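Local coordinates for annexin (Schistosoma mansoni, PDB 4MDU), which binds acidic phospholipid membranes in a calcium-dependent manner, aggregates liposomes when calcium is present and takes part in reproduction of the worm and in host-parasite interaction, at residues S270-G274 against D275-L279; V130-E133 against I134-L138; V283-Y286 against A287-P291. All coordinates share one frame; numbering follows the deposited sequence.

Contact 1 (S270-G274 against D275-L279)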
loop_
_atom_site.group_PDB
_atom_site.type_symbol
_atom_site.label_atom_id
_atom_site.label_comp_id
_atom_site.label_asym_id
_atom_site.label_seq_id
_atom_site.Cartn_x
_atom_site.Cartn_y
_atom_site.Cartn_z
ATOM N N SER B 270 -9.293 -9.607 -8.809
ATOM C CA SER B 270 -10.325 -8.802 -9.443
ATOM C C SER B 270 -11.512 -8.515 -8.525
ATOM O O SER B 270 -12.296 -7.614 -8.793
ATOM C CB SER B 270 -10.795 -9.449 -10.752
ATOM O OG SER B 270 -11.307 -10.751 -10.531
ATOM N N GLU B 271 -11.650 -9.268 -7.443
ATOM C CA GLU B 271 -12.833 -9.133 -6.598
ATOM C C GLU B 271 -12.584 -8.322 -5.342
ATOM O O GLU B 271 -13.527 -7.852 -4.708
ATOM C CB GLU B 271 -13.379 -10.502 -6.202
ATOM C CG GLU B 271 -13.930 -11.292 -7.362
ATOM C CD GLU B 271 -14.973 -10.515 -8.125
ATOM O OE1 GLU B 271 -14.662 -10.064 -9.245
ATOM O OE2 GLU B 271 -16.098 -10.349 -7.600
ATOM N N THR B 272 -11.318 -8.170 -4.978
ATOM C CA THR B 272 -10.976 -7.508 -3.728
ATOM C C THR B 272 -10.042 -6.349 -3.997
ATOM O O THR B 272 -9.439 -6.268 -5.066
ATOM C CB THR B 272 -10.289 -8.474 -2.760
ATOM O OG1 THR B 272 -9.031 -8.890 -3.313
ATOM C CG2 THR B 272 -11.167 -9.693 -2.524
ATOM N N SER B 273 -9.917 -5.457 -3.021
ATOM C CA SER B 273 -9.107 -4.260 -3.188
ATOM C C SER B 273 -8.353 -3.952 -1.925
ATOM O O SER B 273 -8.637 -4.533 -0.871
ATOM C CB SER B 273 -10.004 -3.069 -3.510
ATOM O OG SER B 273 -10.849 -3.392 -4.585
ATOM N N GLY B 274 -7.406 -3.016 -2.033
ATOM C CA GLY B 274 -6.708 -2.475 -0.878
ATOM C C GLY B 274 -5.852 -3.504 -0.166
ATOM O O GLY B 274 -5.409 -4.478 -0.764
ATOM N N ASP B 275 -5.607 -3.277 1.119
ATOM C CA ASP B 275 -4.787 -4.183 1.903
ATOM C C ASP B 275 -5.426 -5.550 2.030
ATOM O O ASP B 275 -4.732 -6.555 2.232
ATOM C CB ASP B 275 -4.510 -3.585 3.276
ATOM C CG ASP B 275 -3.366 -2.593 3.239
ATOM O OD1 ASP B 275 -2.495 -2.740 2.352
ATOM O OD2 ASP B 275 -3.338 -1.668 4.075
ATOM N N TYR B 276 -6.751 -5.583 1.904
ATOM C CA TYR B 276 -7.472 -6.845 1.926
ATOM C C TYR B 276 -7.007 -7.731 0.773
ATOM O O TYR B 276 -6.680 -8.908 0.967
ATOM C CB TYR B 276 -8.987 -6.621 1.898
ATOM C CG TYR B 276 -9.785 -7.903 1.989
ATOM C CD1 TYR B 276 -9.681 -8.730 3.101
ATOM C CD2 TYR B 276 -10.653 -8.276 0.970
ATOM C CE1 TYR B 276 -10.402 -9.888 3.191
ATOM C CE2 TYR B 276 -11.384 -9.438 1.050
ATOM C CZ TYR B 276 -11.254 -10.239 2.161
ATOM O OH TYR B 276 -11.973 -11.397 2.244
ATOM N N ARG B 277 -6.932 -7.160 -0.426
ATOM C CA ARG B 277 -6.392 -7.912 -1.565
ATOM C C ARG B 277 -4.955 -8.349 -1.310
ATOM O O ARG B 277 -4.589 -9.501 -1.553
ATOM C CB ARG B 277 -6.502 -7.095 -2.856
ATOM C CG ARG B 277 -5.580 -7.563 -3.971
ATOM C CD ARG B 277 -5.914 -6.875 -5.280
ATOM N NE ARG B 277 -6.162 -5.453 -5.080
ATOM C CZ ARG B 277 -6.645 -4.637 -6.014
ATOM N NH1 ARG B 277 -6.933 -5.103 -7.228
ATOM N NH2 ARG B 277 -6.845 -3.353 -5.734
ATOM N N LYS B 278 -4.138 -7.422 -0.810
ATOM C CA LYS B 278 -2.719 -7.701 -0.616
ATOM C C LYS B 278 -2.522 -8.808 0.422
ATOM O O LYS B 278 -1.655 -9.667 0.267
ATOM C CB LYS B 278 -1.949 -6.432 -0.194
ATOM C CG LYS B 278 -2.065 -5.249 -1.149
ATOM C CD LYS B 278 -1.145 -4.100 -0.715
ATOM C CE LYS B 278 -1.579 -2.747 -1.289
ATOM N NZ LYS B 278 -2.296 -1.888 -0.283
ATOM N N LEU B 279 -3.304 -8.773 1.493
ATOM C CA LEU B 279 -3.243 -9.834 2.493
ATOM C C LEU B 279 -3.645 -11.189 1.865
ATOM O O LEU B 279 -2.902 -12.169 1.945
ATOM C CB LEU B 279 -4.123 -9.487 3.705
ATOM C CG LEU B 279 -4.278 -10.592 4.762
ATOM C CD1 LEU B 279 -2.920 -11.008 5.272
ATOM C CD2 LEU B 279 -5.174 -10.171 5.935
HETATM O O HOH W 1 -8.541 -3.172 2.282
#
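Thr272 and Tyr276 meet at about a right angle, the methyl CG2 of Thr272 coming obliquely at CE2 of Tyr276 (3.6 Å) and at its neighbour CD2. With CG anti to the backbone N (chi1 -177°), Tyr276 carries its ring alongside the threonine; its hydroxyl is bonded to Thr238. The other branch of Thr272 turns to Arg277, with OG1 3.1 Å from CB of Arg277, a tight approach to an aliphatic carbon. The polar partner of this hydroxyl is instead the carbonyl of Ile268, in the preceding helix. Arg277 runs back along the connection and bends at chi3 (43°), which brings its guanidinium over the backbone: Thr272 O lies 3.2 Å above the guanidinium plane, offset toward the rim, and CA of Ser273 is over a face as well. NH1 adds a weak hydrogen bond to the carbonyl of Glu269. The helix opens with two backbone bonds, from Arg277 N to Ser273 O (3.2 Å) and from Lys278 N to Gly274 O (3.2 Å). A water accepts from Tyr276 N at 3.0 Å. Gly274 has a positive phi of 65°, a backbone shape that favours glycine. One turn on, Lys278 NZ forms a salt bridge with Asp275 OD1 (2.8 Å), meeting the carboxylate from above its plane. Thr272, Ser273, Asp275 and Tyr276 also pack against the second subunit, where Asp275 faces its own counterpart. The arrangement is that of a short link between helices 264-271 and 274-288, within the predicted third annexin repeat; it places Asp275 at the start of the second helix, a residue of calcium site 4, as is Asp128, although no calcium is bound in this apo structure.

Contact 2 (V130-E133 against I134-L138)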
loop_
_atom_site.group_PDB
_atom_site.type_symbol
_atom_site.label_atom_id
_atom_site.label_comp_id
_atom_site.label_asym_id
_atom_site.label_seq_id
_atom_site.Cartn_x
_atom_site.Cartn_y
_atom_site.Cartn_z
ATOM N N VAL B 130 4.076 -4.526 7.076
ATOM C CA VAL B 130 4.789 -5.346 8.043
ATOM C C VAL B 130 3.837 -6.359 8.719
ATOM O O VAL B 130 4.211 -7.504 8.970
ATOM C CB VAL B 130 5.533 -4.460 9.080
ATOM C CG1 VAL B 130 6.060 -5.292 10.246
ATOM C CG2 VAL B 130 6.688 -3.715 8.405
ATOM N N LEU B 131 2.600 -5.956 8.990
ATOM C CA LEU B 131 1.642 -6.902 9.591
ATOM C C LEU B 131 1.352 -8.042 8.610
ATOM O O LEU B 131 1.425 -9.217 8.965
ATOM C CB LEU B 131 0.332 -6.211 9.987
ATOM C CG LEU B 131 0.412 -5.003 10.898
ATOM C CD1 LEU B 131 -1.006 -4.609 11.435
ATOM C CD2 LEU B 131 1.386 -5.288 12.010
ATOM N N ILE B 132 1.069 -7.684 7.357
ATOM C CA ILE B 132 0.866 -8.691 6.321
ATOM C C ILE B 132 2.067 -9.618 6.170
ATOM O O ILE B 132 1.930 -10.844 6.163
ATOM C CB ILE B 132 0.576 -8.050 4.968
ATOM C CG1 ILE B 132 -0.707 -7.231 5.042
ATOM C CG2 ILE B 132 0.468 -9.119 3.905
ATOM C CD1 ILE B 132 -1.139 -6.641 3.727
ATOM N N GLU B 133 3.251 -9.027 6.059
ATOM C CA GLU B 133 4.486 -9.786 5.861
ATOM C C GLU B 133 4.740 -10.813 6.968
ATOM O O GLU B 133 5.101 -11.970 6.713
ATOM C CB GLU B 133 5.695 -8.826 5.759
ATOM C CG GLU B 133 7.030 -9.565 5.630
ATOM C CD GLU B 133 8.138 -8.945 6.469
ATOM O OE1 GLU B 133 8.368 -7.730 6.333
ATOM O OE2 GLU B 133 8.774 -9.671 7.265
ATOM N N ILE B 134 4.576 -10.374 8.204
ATOM C CA ILE B 134 4.824 -11.225 9.357
ATOM C C ILE B 134 3.702 -12.253 9.604
ATOM O O ILE B 134 3.964 -13.458 9.670
ATOM C CB ILE B 134 5.057 -10.367 10.623
ATOM C CG1 ILE B 134 6.397 -9.624 10.501
ATOM C CG2 ILE B 134 5.031 -11.246 11.870
ATOM C CD1 ILE B 134 6.759 -8.830 11.729
ATOM N N PHE B 135 2.459 -11.791 9.710
ATOM C CA PHE B 135 1.355 -12.711 10.013
ATOM C C PHE B 135 1.200 -13.801 8.971
ATOM O O PHE B 135 0.956 -14.964 9.306
ATOM C CB PHE B 135 0.042 -11.956 10.181
ATOM C CG PHE B 135 -0.007 -11.130 11.422
ATOM C CD1 PHE B 135 0.671 -11.538 12.557
ATOM C CD2 PHE B 135 -0.708 -9.938 11.455
ATOM C CE1 PHE B 135 0.640 -10.772 13.723
ATOM C CE2 PHE B 135 -0.749 -9.166 12.615
ATOM C CZ PHE B 135 -0.070 -9.580 13.744
ATOM N N THR B 136 1.331 -13.426 7.703
ATOM C CA THR B 136 1.310 -14.405 6.620
ATOM C C THR B 136 2.203 -15.605 6.919
ATOM O O THR B 136 1.837 -16.745 6.629
ATOM C CB THR B 136 1.745 -13.764 5.291
ATOM O OG1 THR B 136 0.687 -12.927 4.813
ATOM C CG2 THR B 136 2.034 -14.815 4.266
ATOM N N THR B 137 3.363 -15.351 7.525
ATOM C CA THR B 137 4.372 -16.394 7.690
ATOM C C THR B 137 4.292 -17.183 9.002
ATOM O O THR B 137 5.163 -18.007 9.281
ATOM C CB THR B 137 5.795 -15.811 7.577
ATOM O OG1 THR B 137 6.045 -14.974 8.716
ATOM C CG2 THR B 137 5.928 -14.986 6.310
ATOM N N LEU B 138 3.259 -16.957 9.806
ATOM C CA LEU B 138 3.170 -17.668 11.082
ATOM C C LEU B 138 2.020 -18.656 11.100
ATOM O O LEU B 138 0.868 -18.287 10.846
ATOM C CB LEU B 138 3.009 -16.688 12.251
ATOM C CG LEU B 138 4.163 -15.702 12.462
ATOM C CD1 LEU B 138 3.764 -14.614 13.452
ATOM C CD2 LEU B 138 5.424 -16.435 12.926
#
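Val130 overlaps Ile134 one turn further along helix 128-136: the two side chains lie side by side and point the same way, with CG1 of Val130 3.9 Å from CD1 of Ile134. CG1 of Ile134 sits beside its own backbone N (chi1 -69°), and from there it also passes 3.4 Å from the carbonyl oxygen Val130 O. Arg314 of helix 311-320 packs on both residues. The next pair round the helix is Leu131 and Phe135. Here the ring is laid back along the preceding turn, its CE2 4.1 Å from CB of Leu131, while its inner atoms pass close to Leu131 O. Leu117 of helix 109-122 touches both side chains, and helix 177-187 covers them through Leu182, Leu185 and Val186. Thr136 turns a hydroxyl, not a methyl, toward the preceding turn. Its OG1, anti to the carbonyl carbon (chi1 -74°), folds back to donate to Ile132 O at 2.8 Å, and Thr136 N donates to the same oxygen at 3.1 Å. The two donors come from opposite faces of the carbonyl plane, each tilted about 30° from it. Thr137 does the same three residues back: its OG1 gives a hydrogen bond of 2.7 Å to Ile134 O, which also accepts from Thr137 N. Glu133 crosses Ile134 at a slant and sends its carboxylate out of the turn to a salt bridge with Arg314. Both threonine hydroxyls are thus spent on main-chain carbonyls one turn or less behind them, and the pairing with Arg314, from the predicted fourth repeat, would be expected to offset the charge of the buried Glu133.

Contact 3 (V283-Y286 against A287-P291)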
loop_
_atom_site.group_PDB
_atom_site.type_symbol
_atom_site.label_atom_id
_atom_site.label_comp_id
_atom_site.label_asym_id
_atom_site.label_seq_id
_atom_site.Cartn_x
_atom_site.Cartn_y
_atom_site.Cartn_z
ATOM N N VAL B 283 -1.190 -14.416 1.323
ATOM C CA VAL B 283 -1.453 -15.739 1.895
ATOM C C VAL B 283 -1.527 -16.828 0.817
ATOM O O VAL B 283 -0.922 -17.896 0.956
ATOM C CB VAL B 283 -2.730 -15.751 2.745
ATOM C CG1 VAL B 283 -3.105 -17.202 3.163
ATOM C CG2 VAL B 283 -2.571 -14.843 3.975
ATOM N N LEU B 284 -2.248 -16.551 -0.266
ATOM C CA LEU B 284 -2.384 -17.517 -1.361
ATOM C C LEU B 284 -1.025 -17.831 -1.967
ATOM O O LEU B 284 -0.681 -19.005 -2.192
ATOM C CB LEU B 284 -3.325 -16.990 -2.451
ATOM C CG LEU B 284 -3.591 -17.941 -3.627
ATOM C CD1 LEU B 284 -3.987 -19.334 -3.142
ATOM C CD2 LEU B 284 -4.645 -17.347 -4.566
ATOM N N ARG B 285 -0.248 -16.776 -2.204
ATOM C CA ARG B 285 1.045 -16.929 -2.855
ATOM C C ARG B 285 2.041 -17.570 -1.906
ATOM O O ARG B 285 2.953 -18.273 -2.340
ATOM C CB ARG B 285 1.551 -15.586 -3.395
ATOM C CG ARG B 285 0.709 -15.022 -4.548
ATOM C CD ARG B 285 1.377 -13.772 -5.205
ATOM N NE ARG B 285 2.617 -14.122 -5.901
ATOM C CZ ARG B 285 3.575 -13.263 -6.247
ATOM N NH1 ARG B 285 3.473 -11.963 -5.968
ATOM N NH2 ARG B 285 4.653 -13.717 -6.861
ATOM N N TYR B 286 1.852 -17.360 -0.602
ATOM C CA TYR B 286 2.688 -18.052 0.369
ATOM C C TYR B 286 2.547 -19.557 0.168
ATOM O O TYR B 286 3.488 -20.339 0.379
ATOM C CB TYR B 286 2.290 -17.690 1.803
ATOM C CG TYR B 286 3.266 -18.255 2.806
ATOM C CD1 TYR B 286 2.978 -19.408 3.529
ATOM C CD2 TYR B 286 4.496 -17.657 2.995
ATOM C CE1 TYR B 286 3.903 -19.929 4.441
ATOM C CE2 TYR B 286 5.417 -18.163 3.892
ATOM C CZ TYR B 286 5.130 -19.289 4.610
ATOM O OH TYR B 286 6.089 -19.762 5.488
ATOM N N ALA B 287 1.348 -19.955 -0.229
ATOM C CA ALA B 287 1.086 -21.351 -0.505
ATOM C C ALA B 287 1.553 -21.758 -1.903
ATOM O O ALA B 287 2.313 -22.706 -2.035
ATOM C CB ALA B 287 -0.385 -21.665 -0.318
ATOM N N ILE B 288 1.112 -21.049 -2.939
ATOM C CA ILE B 288 1.267 -21.573 -4.305
ATOM C C ILE B 288 2.404 -20.950 -5.137
ATOM O O ILE B 288 2.685 -21.403 -6.246
ATOM C CB ILE B 288 -0.037 -21.462 -5.103
ATOM C CG1 ILE B 288 -0.316 -20.000 -5.452
ATOM C CG2 ILE B 288 -1.203 -22.052 -4.315
ATOM C CD1 ILE B 288 -1.364 -19.816 -6.551
ATOM N N ASP B 289 3.075 -19.937 -4.603
ATOM C CA ASP B 289 4.095 -19.237 -5.381
ATOM C C ASP B 289 5.110 -18.576 -4.451
ATOM O O ASP B 289 5.525 -17.436 -4.665
ATOM C CB ASP B 289 3.416 -18.203 -6.287
ATOM C CG ASP B 289 4.371 -17.585 -7.327
ATOM O OD1 ASP B 289 5.385 -18.227 -7.687
ATOM O OD2 ASP B 289 4.087 -16.455 -7.787
ATOM N N ARG B 290 5.512 -19.308 -3.415
ATOM C CA ARG B 290 6.242 -18.694 -2.311
ATOM C C ARG B 290 7.603 -18.112 -2.681
ATOM O O ARG B 290 7.904 -16.978 -2.303
ATOM C CB ARG B 290 6.394 -19.653 -1.125
ATOM C CG ARG B 290 6.729 -18.892 0.168
ATOM C CD ARG B 290 7.241 -19.799 1.252
ATOM N NE ARG B 290 6.239 -20.779 1.613
ATOM C CZ ARG B 290 6.470 -21.805 2.417
ATOM N NH1 ARG B 290 7.677 -21.976 2.945
ATOM N NH2 ARG B 290 5.491 -22.660 2.692
ATOM N N PRO B 291 8.449 -18.890 -3.390
ATOM C CA PRO B 291 9.769 -18.317 -3.696
ATOM C C PRO B 291 9.681 -16.964 -4.384
ATOM O O PRO B 291 10.425 -16.055 -4.006
ATOM C CB PRO B 291 10.400 -19.369 -4.613
ATOM C CG PRO B 291 9.831 -20.672 -4.059
ATOM C CD PRO B 291 8.381 -20.322 -3.743
#
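Tyr286 and Arg290 stack: the guanidinium of Arg290 lies flat on the tyrosine ring, with centres 4.0 Å apart and planes only 8° from parallel, a cation-pi contact over the ring face. Arg290 NE, 3.5 Å above the ring plane and over its centre, donates an almost straight hydrogen bond (176°) to Tyr286 O at 3.0 Å. This oxygen lies in the guanidinium plane, so the bond helps to fix the rotation of the group while the ring supports its face. At the outer ends, Tyr286 OH bonds to Arg319, and Arg290 NH1 reaches Asp323 and the carbonyl of His17. Arg285 runs alongside Asp289. Its chain bends at chi3 (67°), and NH2 makes a salt bridge of 2.9 Å to Asp289 OD2, above the carboxylate plane; NE adds a weak bond to the same oxygen. Glu296 gives Arg285 NH2 a second acidic partner. Asp289 N donates to Arg285 O (2.8 Å) although Asp289 is the first residue to leave helical geometry. The segment is a tight helix-to-helix junction where the chain passes from the third annexin repeat to the fourth, Asp289 taking the N-cap position of helix 290-301 without a side-chain capping bond.

How the contacts relate
Along the chain the order is contact 2, contact 1, contact 3. Contact 2 lies on helix 128-136 and the residues that follow it, in the second repeat, whereas contacts 1 and 3 lie at the beginning and end of helix 274-288, their centres about 15 Å apart. That helix packs against helix 128-136: Ile132 CD1 is 3.8 Å from Leu279 N near its start, and Thr136 CG2 is 3.8 Å from Tyr286 CB near its end. The centre of contact 2 is about 15 Å from that of contact 1 and 13 Å from that of contact 3. The packing of the two helices thus brings the predicted second and third repeats together, with the calcium-site residues Asp128 and Asp275 at its beginning and the passage to repeat four at its far end.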